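Local coordinates for protein hypothetical aspartyl-tRNA synthetase (Sulfolobus tokodaii, PDB 1WYD) that probably attaches aspartate to both tRNA(Asp) and tRNA(Asn), first activating the amino acid with ATP to form Asp-AMP, at residues 122-125 against 126-129. Numbering follows the deposited sequence.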
loop_
_atom_site.group_PDB
_atom_site.type_symbol
_atom_site.label_atom_id
_atom_site.label_comp_id
_atom_site.label_asym_id
_atom_site.label_seq_id
_atom_site.Cartn_x
_atom_site.Cartn_y
_atom_site.Cartn_z
ATOM N N VAL B 122 -7.065 -13.016 17.178
ATOM C CA VAL B 122 -5.660 -13.408 17.225
ATOM C C VAL B 122 -5.498 -14.923 17.347
ATOM O O VAL B 122 -4.723 -15.542 16.615
ATOM C CB VAL B 122 -4.934 -12.673 18.337
ATOM C CG1 VAL B 122 -3.599 -13.341 18.683
ATOM C CG2 VAL B 122 -4.701 -11.236 17.907
ATOM N N LEU B 123 -6.250 -15.525 18.245
ATOM C CA LEU B 123 -6.178 -16.945 18.383
ATOM C C LEU B 123 -6.693 -17.601 17.114
ATOM O O LEU B 123 -6.118 -18.571 16.633
ATOM C CB LEU B 123 -6.953 -17.415 19.633
ATOM C CG LEU B 123 -6.203 -17.004 20.898
ATOM C CD1 LEU B 123 -7.079 -17.178 22.154
ATOM C CD2 LEU B 123 -4.897 -17.764 21.047
ATOM N N ASP B 124 -7.755 -17.047 16.559
ATOM C CA ASP B 124 -8.278 -17.563 15.327
ATOM C C ASP B 124 -7.288 -17.402 14.170
ATOM O O ASP B 124 -7.112 -18.310 13.418
ATOM C CB ASP B 124 -9.590 -16.889 14.995
ATOM C CG ASP B 124 -10.250 -17.497 13.783
ATOM O OD1 ASP B 124 -10.561 -18.723 13.800
ATOM O OD2 ASP B 124 -10.501 -16.806 12.771
ATOM N N LEU B 125 -6.650 -16.242 14.049
ATOM C CA LEU B 125 -5.688 -15.951 12.983
ATOM C C LEU B 125 -4.466 -16.850 13.065
ATOM O O LEU B 125 -3.853 -17.158 12.024
ATOM C CB LEU B 125 -5.190 -14.521 13.092
ATOM C CG LEU B 125 -5.761 -13.437 12.179
ATOM C CD1 LEU B 125 -6.976 -13.869 11.357
ATOM C CD2 LEU B 125 -6.006 -12.157 13.018
ATOM N N ARG B 126 -4.120 -17.263 14.295
ATOM C CA ARG B 126 -2.969 -18.150 14.477
ATOM C C ARG B 126 -3.150 -19.544 13.860
ATOM O O ARG B 126 -2.204 -20.292 13.756
ATOM C CB ARG B 126 -2.586 -18.290 15.943
ATOM C CG ARG B 126 -1.888 -17.099 16.501
ATOM C CD ARG B 126 -1.517 -17.263 17.974
ATOM N NE ARG B 126 -0.952 -16.015 18.519
ATOM C CZ ARG B 126 -0.878 -15.728 19.836
ATOM N NH1 ARG B 126 -1.311 -16.582 20.783
ATOM N NH2 ARG B 126 -0.359 -14.585 20.208
ATOM N N ARG B 127 -4.369 -19.893 13.461
ATOM C CA ARG B 127 -4.595 -21.235 13.003
ATOM C C ARG B 127 -3.855 -21.378 11.664
ATOM O O ARG B 127 -3.771 -20.420 10.885
ATOM C CB ARG B 127 -6.081 -21.504 12.815
ATOM C CG ARG B 127 -6.877 -21.769 14.074
ATOM C CD ARG B 127 -8.291 -22.258 13.804
ATOM N NE ARG B 127 -9.021 -21.189 13.128
ATOM C CZ ARG B 127 -9.404 -21.179 11.843
ATOM N NH1 ARG B 127 -9.165 -22.227 11.021
ATOM N NH2 ARG B 127 -10.044 -20.110 11.381
ATOM N N GLN B 128 -3.346 -22.577 11.386
ATOM C CA GLN B 128 -2.589 -22.822 10.137
ATOM C C GLN B 128 -3.287 -22.211 8.935
ATOM O O GLN B 128 -2.713 -21.395 8.219
ATOM C CB GLN B 128 -2.314 -24.309 9.947
ATOM C CG GLN B 128 -1.179 -24.849 10.829
ATOM C CD GLN B 128 0.080 -24.009 10.742
ATOM O OE1 GLN B 128 0.824 -24.097 9.761
ATOM N NE2 GLN B 128 0.329 -23.199 11.761
ATOM N N GLU B 129 -4.550 -22.559 8.767
ATOM C CA GLU B 129 -5.391 -22.083 7.680
ATOM C C GLU B 129 -5.392 -20.551 7.501
ATOM O O GLU B 129 -5.304 -20.060 6.383
ATOM C CB GLU B 129 -6.829 -22.587 7.889
ATOM C CG GLU B 129 -7.048 -24.098 7.796
ATOM C CD GLU B 129 -6.488 -24.926 8.977
ATOM O OE1 GLU B 129 -6.424 -24.432 10.134
ATOM O OE2 GLU B 129 -6.115 -26.117 8.744
#
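Asp124 and Arg127, three residues apart where a short helix gives out, illustrate how a buried turn can pair its own charges. Arg127 comes side-on: NH2 lies 2.8 Å and NE 3.0 Å from the same oxygen, OD1 of Asp124. Both donors keep OD1 close to the guanidinium plane yet meet it from one face of the carboxylate, the two planes standing 38° apart. A bend in the arginine chain at chi3 (-65°) folds NE and NH2 back to this oxygen. The second carboxylate oxygen, OD2, is taken by a salt bridge to Arg121, while NH1 of Arg127 reaches Glu129 OE1 in a long ion pair of 3.6 Å, completing a small network. A leucine in place of Arg127 would probably leave Asp124 OD1 without its two-nitrogen partner and Glu129 without its long, loose ion-pair partner.

The backbone makes the link between helix 121-125 and helix 128-150 of the class II synthetase region, with Arg127 as N-cap of the latter. Arg126 N still bonds in helical fashion to Val122 O, at 3.0 Å, with a weak second bond to Leu123 O; one residue on, Arg127 N turns to Asp124 O, 3.2 Å away and nearly straight at 163°.

Arg126 sends its guanidinium in a different direction. Extended from CG to NE, the chain crosses Val122, whose CG1 sits over one face, toward the rim and 3.8 Å from NE, while Leu123 CD2 comes up obliquely to NH1. The polar end of Arg126 is satisfied largely at the dimer interface: NE bonds to Gly197 O, NH1 to Tyr389 O and NH2, weakly, to Gly390 O, all of the second subunit; NH1 also forms a salt bridge with Glu66 of the same chain as Arg126.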